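Local coordinates for protein putative dehydratase (Mesorhizobium loti, PDB 2POZ) that is of unknown specific function but, as a mandelate racemase-like member of the enolase superfamily, probably acts as a lyase, perhaps a dehydratase, at residues A[124-130]-A[330-336]; A[202-208]-A[227-233]; A[274-280]-A[302-308]. The contacts are given in a common frame with arbitrary orientation. Numbering follows the deposited sequence.

Interaction 1 of 3, residues A[124-130]-A[330-336]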
loop_
_atom_site.group_PDB
_atom_site.type_symbol
_atom_site.label_atom_id
_atom_site.label_comp_id
_atom_site.label_asym_id
_atom_site.label_seq_id
_atom_site.Cartn_x
_atom_site.Cartn_y
_atom_site.Cartn_z
ATOM N N VAL A 124 13.501 -22.619 -33.082
ATOM C CA VAL A 124 13.662 -21.469 -32.207
ATOM C C VAL A 124 15.013 -20.819 -32.402
ATOM O O VAL A 124 16.019 -21.490 -32.626
ATOM C CB VAL A 124 13.554 -21.852 -30.720
ATOM C CG1 VAL A 124 12.138 -22.279 -30.386
ATOM C CG2 VAL A 124 14.549 -22.964 -30.402
ATOM N N ARG A 125 15.021 -19.499 -32.320
ATOM C CA ARG A 125 16.240 -18.729 -32.442
ATOM C C ARG A 125 16.913 -18.762 -31.069
ATOM O O ARG A 125 16.241 -18.845 -30.038
ATOM C CB ARG A 125 15.901 -17.293 -32.821
ATOM C CG ARG A 125 17.105 -16.402 -32.985
ATOM C CD ARG A 125 16.671 -15.007 -33.371
ATOM N NE ARG A 125 17.775 -14.070 -33.247
ATOM C CZ ARG A 125 17.734 -12.980 -32.493
ATOM N NH1 ARG A 125 16.639 -12.696 -31.800
ATOM N NH2 ARG A 125 18.786 -12.178 -32.434
ATOM N N ALA A 126 18.237 -18.693 -31.049
ATOM C CA ALA A 126 18.953 -18.727 -29.785
ATOM C C ALA A 126 20.017 -17.654 -29.713
ATOM O O ALA A 126 20.451 -17.140 -30.733
ATOM C CB ALA A 126 19.602 -20.100 -29.594
ATOM N N TYR A 127 20.419 -17.304 -28.496
ATOM C CA TYR A 127 21.492 -16.346 -28.313
ATOM C C TYR A 127 22.650 -17.190 -27.797
ATOM O O TYR A 127 22.436 -18.281 -27.268
ATOM C CB TYR A 127 21.105 -15.238 -27.319
ATOM C CG TYR A 127 20.840 -15.663 -25.892
ATOM C CD1 TYR A 127 21.887 -15.928 -25.010
ATOM C CD2 TYR A 127 19.532 -15.750 -25.405
ATOM C CE1 TYR A 127 21.639 -16.264 -23.671
ATOM C CE2 TYR A 127 19.271 -16.086 -24.073
ATOM C CZ TYR A 127 20.328 -16.341 -23.214
ATOM O OH TYR A 127 20.071 -16.688 -21.905
ATOM N N ALA A 128 23.872 -16.712 -27.968
ATOM C CA ALA A 128 25.029 -17.464 -27.508
ATOM C C ALA A 128 25.576 -16.969 -26.165
ATOM O O ALA A 128 25.620 -15.769 -25.896
ATOM C CB ALA A 128 26.137 -17.420 -28.580
ATOM N N ASN A 129 25.980 -17.915 -25.324
ATOM C CA ASN A 129 26.569 -17.607 -24.027
ATOM C C ASN A 129 27.831 -18.470 -23.952
ATOM O O ASN A 129 28.063 -19.310 -24.832
ATOM C CB ASN A 129 25.612 -17.988 -22.890
ATOM C CG ASN A 129 25.937 -17.283 -21.583
ATOM O OD1 ASN A 129 27.022 -16.725 -21.414
ATOM N ND2 ASN A 129 24.994 -17.317 -20.642
ATOM N N GLY A 130 28.639 -18.264 -22.916
ATOM C CA GLY A 130 29.852 -19.049 -22.734
ATOM C C GLY A 130 30.965 -18.851 -23.752
ATOM O O GLY A 130 31.882 -19.672 -23.839
ATOM N N ILE A 330 13.283 -16.440 -26.619
ATOM C CA ILE A 330 14.504 -16.885 -27.281
ATOM C C ILE A 330 15.148 -18.027 -26.478
ATOM O O ILE A 330 14.912 -18.157 -25.279
ATOM C CB ILE A 330 15.473 -15.675 -27.398
ATOM C CG1 ILE A 330 16.647 -15.988 -28.323
ATOM C CG2 ILE A 330 15.960 -15.277 -26.017
ATOM C CD1 ILE A 330 17.481 -14.748 -28.652
ATOM N N HIS A 331 15.954 -18.843 -27.152
ATOM C CA HIS A 331 16.633 -19.994 -26.542
ATOM C C HIS A 331 18.089 -19.630 -26.177
ATOM O O HIS A 331 18.685 -18.758 -26.806
ATOM C CB HIS A 331 16.617 -21.151 -27.552
ATOM C CG HIS A 331 17.308 -22.397 -27.085
ATOM N ND1 HIS A 331 16.653 -23.408 -26.415
ATOM C CD2 HIS A 331 18.587 -22.818 -27.241
ATOM C CE1 HIS A 331 17.497 -24.399 -26.183
ATOM N NE2 HIS A 331 18.677 -24.067 -26.675
ATOM N N GLU A 332 18.651 -20.302 -25.172
ATOM C CA GLU A 332 20.036 -20.056 -24.747
ATOM C C GLU A 332 20.960 -21.239 -25.064
ATOM O O GLU A 332 20.641 -22.384 -24.749
ATOM C CB GLU A 332 20.097 -19.773 -23.240
ATOM C CG GLU A 332 21.527 -19.626 -22.701
ATOM C CD GLU A 332 21.575 -19.330 -21.211
ATOM O OE1 GLU A 332 20.774 -19.936 -20.463
ATOM O OE2 GLU A 332 22.420 -18.508 -20.787
ATOM N N HIS A 333 22.115 -20.961 -25.665
ATOM C CA HIS A 333 23.062 -22.021 -26.010
ATOM C C HIS A 333 24.516 -21.630 -25.687
ATOM O O HIS A 333 24.883 -20.456 -25.781
ATOM C CB HIS A 333 22.919 -22.356 -27.498
ATOM C CG HIS A 333 23.700 -23.559 -27.930
ATOM N ND1 HIS A 333 23.571 -24.788 -27.321
ATOM C CD2 HIS A 333 24.606 -23.724 -28.923
ATOM C CE1 HIS A 333 24.362 -25.660 -27.921
ATOM N NE2 HIS A 333 25.002 -25.040 -28.895
ATOM N N TYR A 334 25.316 -22.618 -25.284
ATOM C CA TYR A 334 26.733 -22.425 -24.950
ATOM C C TYR A 334 27.537 -23.314 -25.908
ATOM O O TYR A 334 28.098 -24.330 -25.497
ATOM C CB TYR A 334 27.033 -22.883 -23.513
ATOM C CG TYR A 334 26.359 -22.099 -22.407
ATOM C CD1 TYR A 334 27.106 -21.306 -21.532
ATOM C CD2 TYR A 334 24.981 -22.184 -22.202
ATOM C CE1 TYR A 334 26.494 -20.620 -20.474
ATOM C CE2 TYR A 334 24.360 -21.502 -21.151
ATOM C CZ TYR A 334 25.123 -20.726 -20.290
ATOM O OH TYR A 334 24.511 -20.074 -19.237
ATOM N N PRO A 335 27.609 -22.939 -27.192
ATOM C CA PRO A 335 28.353 -23.752 -28.160
ATOM C C PRO A 335 29.815 -24.075 -27.814
ATOM O O PRO A 335 30.282 -25.177 -28.083
ATOM C CB PRO A 335 28.201 -22.957 -29.464
ATOM C CG PRO A 335 28.102 -21.548 -28.990
ATOM C CD PRO A 335 27.180 -21.664 -27.794
ATOM N N ALA A 336 30.526 -23.130 -27.204
ATOM C CA ALA A 336 31.934 -23.343 -26.852
ATOM C C ALA A 336 32.194 -24.512 -25.892
ATOM O O ALA A 336 33.245 -25.156 -25.962
ATOM C CB ALA A 336 32.534 -22.050 -26.274
HETATM O O HOH W 1 29.877 -20.416 -26.541
#
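This is where the barrel closes: its first strand, 123-128, lies parallel to its last, 331-333; the axes of the two short strand segments cross at 44° and approach to 4.6 Å. The backbone bonds alternate as parallel strands require. His331 N donates to Arg125 O (2.9 Å), Tyr127 N to His331 O (2.8 Å), His333 N to Tyr127 O (3.1 Å) and Asn129 N to His333 O (2.8 Å). Past the strands, a water bridges Asn129 O (2.7 Å) and Ala336 N (2.9 Å), and Asn129 OD1 takes Gly130 N at 2.7 Å. Gly130 has positive phi, and a CB there would clash with the Tyr334 ring.

Between side chains, Asn129 ND2 donates to Glu332 OE2 at 2.8 Å. The same carboxylate oxygen has a salt-bridge partner in Lys157, which also bonds the Tyr127 hydroxyl.

Aromatic faces cover aliphatic carbons. Glu332 CA sits over the Tyr127 ring and Asn129 CB over the Tyr334 ring, two CH-pi contacts at 4.1 and 3.8 Å from the respective centroids. Ile330 CG2 meets Tyr127 CD2 at 3.7 Å, near the ring plane, while Ile330 CD1 lies over one face of the Arg125 guanidinium, whose NH2 is salt-bridged to Glu201.

Tyr127 and Glu332 share the face turned into the barrel. Ala126, His331, Ala128 and His333 occupy the outer face, where His331 packs on helix 312-324 and bonds Glu322, both histidines meet the Phe358 ring, and Ala128 touches helix 146-150; strand 155-158 is the next strand along the barrel wall, hydrogen-bonded to Ala128.

Interaction 2 of 3, residues A[202-208]-A[227-233]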
loop_
_atom_site.group_PDB
_atom_site.type_symbol
_atom_site.label_atom_id
_atom_site.label_comp_id
_atom_site.label_asym_id
_atom_site.label_seq_id
_atom_site.Cartn_x
_atom_site.Cartn_y
_atom_site.Cartn_z
ATOM N N LEU A 202 22.431 -7.564 -27.663
ATOM C CA LEU A 202 23.312 -7.881 -26.554
ATOM C C LEU A 202 22.551 -7.989 -25.236
ATOM O O LEU A 202 21.747 -7.124 -24.896
ATOM C CB LEU A 202 24.399 -6.814 -26.427
ATOM C CG LEU A 202 25.299 -6.630 -27.654
ATOM C CD1 LEU A 202 26.322 -5.539 -27.368
ATOM C CD2 LEU A 202 25.989 -7.941 -27.993
HETATM N N MSE A 203 22.806 -9.063 -24.506
HETATM C CA MSE A 203 22.177 -9.256 -23.209
HETATM C C MSE A 203 23.295 -9.182 -22.175
HETATM O O MSE A 203 24.338 -9.815 -22.326
HETATM C CB MSE A 203 21.482 -10.620 -23.121
HETATM C CG MSE A 203 20.226 -10.766 -23.975
HETATM SE SE MSE A 203 20.557 -10.828 -25.900
HETATM C CE MSE A 203 18.791 -11.414 -26.480
ATOM N N VAL A 204 23.084 -8.392 -21.135
ATOM C CA VAL A 204 24.081 -8.249 -20.090
ATOM C C VAL A 204 23.617 -8.945 -18.810
ATOM O O VAL A 204 22.616 -8.556 -18.200
ATOM C CB VAL A 204 24.361 -6.753 -19.798
ATOM C CG1 VAL A 204 25.207 -6.609 -18.547
ATOM C CG2 VAL A 204 25.087 -6.128 -20.983
ATOM N N ASP A 205 24.342 -9.987 -18.422
ATOM C CA ASP A 205 24.039 -10.732 -17.203
ATOM C C ASP A 205 24.928 -10.195 -16.082
ATOM O O ASP A 205 26.159 -10.215 -16.196
ATOM C CB ASP A 205 24.295 -12.229 -17.429
ATOM C CG ASP A 205 24.167 -13.056 -16.148
ATOM O OD1 ASP A 205 23.503 -12.609 -15.187
ATOM O OD2 ASP A 205 24.733 -14.165 -16.111
ATOM N N LEU A 206 24.305 -9.687 -15.019
ATOM C CA LEU A 206 25.053 -9.153 -13.888
ATOM C C LEU A 206 25.211 -10.206 -12.791
ATOM O O LEU A 206 25.981 -10.029 -11.847
ATOM C CB LEU A 206 24.367 -7.896 -13.335
ATOM C CG LEU A 206 24.227 -6.742 -14.339
ATOM C CD1 LEU A 206 23.705 -5.493 -13.625
ATOM C CD2 LEU A 206 25.577 -6.451 -14.993
ATOM N N SER A 207 24.474 -11.303 -12.929
ATOM C CA SER A 207 24.531 -12.418 -11.986
ATOM C C SER A 207 24.544 -11.959 -10.530
ATOM O O SER A 207 25.346 -12.439 -9.736
ATOM C CB SER A 207 25.781 -13.269 -12.273
ATOM O OG SER A 207 25.691 -14.563 -11.697
ATOM N N GLY A 208 23.654 -11.032 -10.181
ATOM C CA GLY A 208 23.595 -10.543 -8.814
ATOM C C GLY A 208 23.967 -9.076 -8.673
ATOM O O GLY A 208 23.469 -8.385 -7.776
ATOM N N ILE A 227 21.170 -2.128 -25.036
ATOM C CA ILE A 227 21.116 -3.433 -24.390
ATOM C C ILE A 227 19.711 -4.036 -24.444
ATOM O O ILE A 227 18.736 -3.389 -24.071
ATOM C CB ILE A 227 21.567 -3.308 -22.909
ATOM C CG1 ILE A 227 22.935 -2.613 -22.832
ATOM C CG2 ILE A 227 21.602 -4.673 -22.248
ATOM C CD1 ILE A 227 24.038 -3.296 -23.622
ATOM N N CYS A 228 19.613 -5.277 -24.909
ATOM C CA CYS A 228 18.324 -5.961 -24.997
ATOM C C CYS A 228 17.743 -6.076 -23.576
ATOM O O CYS A 228 16.615 -5.649 -23.311
ATOM C CB CYS A 228 18.519 -7.341 -25.627
ATOM S SG CYS A 228 16.992 -8.237 -25.977
ATOM N N PHE A 229 18.510 -6.667 -22.670
ATOM C CA PHE A 229 18.085 -6.766 -21.279
ATOM C C PHE A 229 19.256 -7.037 -20.333
ATOM O O PHE A 229 20.335 -7.461 -20.761
ATOM C CB PHE A 229 16.974 -7.828 -21.102
ATOM C CG PHE A 229 17.412 -9.256 -21.334
ATOM C CD1 PHE A 229 18.261 -9.903 -20.435
ATOM C CD2 PHE A 229 16.904 -9.982 -22.410
ATOM C CE1 PHE A 229 18.588 -11.248 -20.599
ATOM C CE2 PHE A 229 17.226 -11.336 -22.584
ATOM C CZ PHE A 229 18.069 -11.969 -21.674
ATOM N N VAL A 230 19.043 -6.741 -19.055
ATOM C CA VAL A 230 20.039 -6.982 -18.026
ATOM C C VAL A 230 19.450 -8.090 -17.148
ATOM O O VAL A 230 18.297 -8.004 -16.718
ATOM C CB VAL A 230 20.322 -5.703 -17.180
ATOM C CG1 VAL A 230 19.091 -5.303 -16.377
ATOM C CG2 VAL A 230 21.491 -5.951 -16.249
ATOM N N GLU A 231 20.239 -9.129 -16.903
ATOM C CA GLU A 231 19.808 -10.271 -16.104
ATOM C C GLU A 231 20.284 -10.200 -14.653
ATOM O O GLU A 231 21.440 -9.843 -14.380
ATOM C CB GLU A 231 20.313 -11.563 -16.748
ATOM C CG GLU A 231 19.862 -12.837 -16.053
ATOM C CD GLU A 231 20.413 -14.081 -16.730
ATOM O OE1 GLU A 231 20.586 -14.047 -17.967
ATOM O OE2 GLU A 231 20.661 -15.090 -16.029
ATOM N N GLU A 232 19.387 -10.553 -13.733
ATOM C CA GLU A 232 19.676 -10.537 -12.302
ATOM C C GLU A 232 20.501 -9.322 -11.879
ATOM O O GLU A 232 21.638 -9.466 -11.442
ATOM C CB GLU A 232 20.422 -11.814 -11.892
ATOM C CG GLU A 232 19.615 -13.099 -12.014
ATOM C CD GLU A 232 20.368 -14.299 -11.460
ATOM O OE1 GLU A 232 21.538 -14.497 -11.853
ATOM O OE2 GLU A 232 19.792 -15.041 -10.634
ATOM N N PRO A 233 19.935 -8.109 -11.992
ATOM C CA PRO A 233 20.679 -6.907 -11.604
ATOM C C PRO A 233 21.001 -6.879 -10.110
ATOM O O PRO A 233 21.874 -6.131 -9.666
ATOM C CB PRO A 233 19.753 -5.771 -12.038
ATOM C CG PRO A 233 18.391 -6.373 -11.825
ATOM C CD PRO A 233 18.558 -7.771 -12.395
#
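A beta-alpha-beta crossover of the enolase-type barrel places strands 201-205 and 227-231 side by side, joined through helix 212-222, and brings their acidic C-terminal ends to the mouth. Asp205 and Glu231 share the inward face there, with OD1 and OE2 3.9 Å apart. Like charges so close, with Glu257, just past the end of strand 253-255, also near Glu231, are consistent with the three-carboxylate metal site of enolase-superfamily relatives, although no metal is seen among these atoms. Lys157 offsets some of the charge by a salt bridge to Glu231, and Arg258 pairs with Glu232.

The parallel backbones are tied by Cys228 N to Leu202 O (2.8 Å), Val204 N to Phe229 O (2.9 Å), Glu231 N to Val204 O (2.8 Å) and Leu206 N to Glu231 O (2.9 Å); Gly208 N to Glu232 O (2.8 Å) extends the pairing into the loops. Outside the barrel, Leu206 CG packs on Val230 CG2 at 3.4 Å, and Leu206 also reaches helix 212-222. Inside, further from the mouth, selenomethionine Met203 lays CG over the Phe229 ring, 3.5 Å from its centroid, with SE forming an oblique Met-aromatic contact. Asp205 itself makes an Asx turn, its OD1 accepting Ser207 N at 2.8 Å.

Interaction 3 of 3, residues A[274-280]-A[302-308]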
loop_
_atom_site.group_PDB
_atom_site.type_symbol
_atom_site.label_atom_id
_atom_site.label_comp_id
_atom_site.label_asym_id
_atom_site.label_seq_id
_atom_site.Cartn_x
_atom_site.Cartn_y
_atom_site.Cartn_z
ATOM N N CYS A 274 9.871 -7.143 -13.753
ATOM C CA CYS A 274 10.552 -7.856 -14.835
ATOM C C CYS A 274 9.679 -7.991 -16.071
ATOM O O CYS A 274 8.456 -8.054 -15.977
ATOM C CB CYS A 274 10.947 -9.269 -14.367
ATOM S SG CYS A 274 12.005 -9.277 -12.904
ATOM N N GLY A 275 10.320 -8.054 -17.230
ATOM C CA GLY A 275 9.589 -8.224 -18.469
ATOM C C GLY A 275 9.891 -9.601 -19.037
ATOM O O GLY A 275 9.240 -10.058 -19.981
ATOM N N ILE A 276 10.870 -10.275 -18.438
ATOM C CA ILE A 276 11.293 -11.597 -18.900
ATOM C C ILE A 276 11.680 -12.515 -17.742
ATOM O O ILE A 276 12.359 -12.086 -16.811
ATOM C CB ILE A 276 12.532 -11.469 -19.825
ATOM C CG1 ILE A 276 12.222 -10.534 -20.991
ATOM C CG2 ILE A 276 12.957 -12.837 -20.347
ATOM C CD1 ILE A 276 13.453 -9.978 -21.657
ATOM N N ILE A 277 11.240 -13.767 -17.787
ATOM C CA ILE A 277 11.632 -14.713 -16.749
ATOM C C ILE A 277 12.469 -15.785 -17.433
ATOM O O ILE A 277 12.253 -16.097 -18.601
ATOM C CB ILE A 277 10.432 -15.369 -16.013
ATOM C CG1 ILE A 277 9.549 -16.140 -16.989
ATOM C CG2 ILE A 277 9.642 -14.294 -15.268
ATOM C CD1 ILE A 277 8.555 -17.046 -16.285
ATOM N N GLN A 278 13.417 -16.348 -16.694
ATOM C CA GLN A 278 14.329 -17.343 -17.242
ATOM C C GLN A 278 14.400 -18.624 -16.429
ATOM O O GLN A 278 15.473 -19.007 -15.956
ATOM C CB GLN A 278 15.725 -16.729 -17.329
ATOM C CG GLN A 278 15.762 -15.410 -18.074
ATOM C CD GLN A 278 17.051 -14.649 -17.834
ATOM O OE1 GLN A 278 17.292 -14.148 -16.732
ATOM N NE2 GLN A 278 17.891 -14.565 -18.863
ATOM N N PRO A 279 13.261 -19.304 -16.244
ATOM C CA PRO A 279 13.298 -20.544 -15.468
ATOM C C PRO A 279 14.119 -21.612 -16.181
ATOM O O PRO A 279 14.239 -21.602 -17.405
ATOM C CB PRO A 279 11.829 -20.934 -15.376
ATOM C CG PRO A 279 11.285 -20.471 -16.700
ATOM C CD PRO A 279 11.929 -19.088 -16.837
ATOM N N ASP A 280 14.682 -22.529 -15.403
ATOM C CA ASP A 280 15.470 -23.632 -15.948
ATOM C C ASP A 280 14.635 -24.884 -15.677
ATOM O O ASP A 280 14.304 -25.152 -14.522
ATOM C CB ASP A 280 16.806 -23.728 -15.212
ATOM C CG ASP A 280 17.721 -24.801 -15.792
ATOM O OD1 ASP A 280 17.228 -25.893 -16.159
ATOM O OD2 ASP A 280 18.943 -24.549 -15.870
HETATM N N MSE A 302 4.429 -11.011 -19.495
HETATM C CA MSE A 302 5.840 -11.373 -19.577
HETATM C C MSE A 302 6.148 -12.437 -20.621
HETATM O O MSE A 302 5.291 -13.247 -20.963
HETATM C CB MSE A 302 6.313 -11.891 -18.227
HETATM C CG MSE A 302 6.890 -10.848 -17.317
HETATM SE SE MSE A 302 7.057 -11.582 -15.543
HETATM C CE MSE A 302 6.478 -10.015 -14.533
ATOM N N ARG A 303 7.381 -12.434 -21.122
ATOM C CA ARG A 303 7.801 -13.445 -22.090
ATOM C C ARG A 303 8.849 -14.338 -21.429
ATOM O O ARG A 303 9.318 -14.045 -20.324
ATOM C CB ARG A 303 8.335 -12.796 -23.367
ATOM C CG ARG A 303 9.275 -11.650 -23.133
ATOM C CD ARG A 303 9.698 -11.024 -24.456
ATOM N NE ARG A 303 10.475 -9.815 -24.220
ATOM C CZ ARG A 303 11.297 -9.264 -25.107
ATOM N NH1 ARG A 303 11.459 -9.810 -26.302
ATOM N NH2 ARG A 303 11.964 -8.168 -24.787
ATOM N N VAL A 304 9.226 -15.423 -22.096
ATOM C CA VAL A 304 10.149 -16.381 -21.498
ATOM C C VAL A 304 11.406 -16.730 -22.298
ATOM O O VAL A 304 11.337 -17.056 -23.479
ATOM C CB VAL A 304 9.384 -17.697 -21.180
ATOM C CG1 VAL A 304 10.251 -18.642 -20.374
ATOM C CG2 VAL A 304 8.093 -17.372 -20.418
ATOM N N ALA A 305 12.551 -16.654 -21.626
ATOM C CA ALA A 305 13.845 -17.009 -22.210
ATOM C C ALA A 305 14.413 -18.074 -21.265
ATOM O O ALA A 305 15.217 -17.769 -20.378
ATOM C CB ALA A 305 14.751 -15.802 -22.248
ATOM N N PRO A 306 14.006 -19.343 -21.455
ATOM C CA PRO A 306 14.458 -20.454 -20.614
ATOM C C PRO A 306 15.963 -20.535 -20.467
ATOM O O PRO A 306 16.700 -20.434 -21.442
ATOM C CB PRO A 306 13.892 -21.685 -21.316
ATOM C CG PRO A 306 12.696 -21.146 -22.056
ATOM C CD PRO A 306 13.234 -19.850 -22.602
ATOM N N HIS A 307 16.416 -20.702 -19.232
ATOM C CA HIS A 307 17.840 -20.833 -19.001
ATOM C C HIS A 307 18.185 -22.307 -19.144
ATOM O O HIS A 307 17.469 -23.182 -18.640
ATOM C CB HIS A 307 18.216 -20.355 -17.599
ATOM C CG HIS A 307 19.644 -20.621 -17.249
ATOM N ND1 HIS A 307 20.028 -21.670 -16.441
ATOM C CD2 HIS A 307 20.787 -20.010 -17.641
ATOM C CE1 HIS A 307 21.345 -21.691 -16.349
ATOM N NE2 HIS A 307 21.830 -20.696 -17.068
ATOM N N VAL A 308 19.276 -22.585 -19.842
ATOM C CA VAL A 308 19.709 -23.961 -20.027
ATOM C C VAL A 308 21.221 -24.039 -20.151
ATOM O O VAL A 308 21.817 -23.386 -21.007
ATOM C CB VAL A 308 19.084 -24.592 -21.290
ATOM C CG1 VAL A 308 17.592 -24.718 -21.117
ATOM C CG2 VAL A 308 19.373 -23.739 -22.494
HETATM O O HOH W 2 17.739 -16.833 -20.582
#
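The two backbones run in parallel, their end-to-end directions 31° apart, but regular strand pairing is brief: Ile276 faces Arg303 and Ile277 faces Val304. Arg303 N donates to Gly275 O (3.2 Å), Ile277 N to Arg303 O (3.2 Å) and Ala305 N to Ile277 O (3.1 Å). After the strands the chains stay together, with His307 N bonded to Pro279 O at 3.0 Å and a water linking Gln278 NE2 (2.8 Å) to Ala305 O (2.7 Å).

Ile277 and Val304 point outward, CG1 to CG2 at 3.9 Å, against helix 287-298; Ile277 CG2 also meets the selenium of Met302 at 3.8 Å. On the other face, Ile276 CG1 touches Arg303 NE at 3.7 Å, and the guanidinium goes on to salt-bridge Asp213 and Glu214 of a neighbouring subunit.

At the far end, His307 ND1 donates to Asp280 OD2 at 3.1 Å, while Asp280 OD1 is held by Gly282 N. This is a beta-alpha-beta unit, the sixth and seventh strands of the barrel, and a His-Asp pair at their C-terminal ends is familiar from mandelate racemase, where it takes part in acid/base chemistry; a comparable role here is possible but unproven.

How the interactions relate
From the N terminus, strand 123-128 opens the barrel and waits about 200 residues for its partner; interaction 1 makes that closure when 331-333 arrives. Within this long loop lie two short ones in series: interaction 2 closes around helix 212-222, then interaction 3 around helix 287-298. None cross. Interactions 2 and 3 belong to one parallel sheet, bridged by strand 253-255, and meet inside the barrel, where Phe229 CD2 packs on Ile276 CD1 at 3.5 Å. Interaction 1 joins interaction 3 through Glu332 OE1 and Val308 N, probably hydrogen-bonded at 3.1 Å, and touches interaction 2 where Ile330 meets Met203. Together they draw Asp205, Glu231, Asp280, His307 and Glu332 around one barrel mouth.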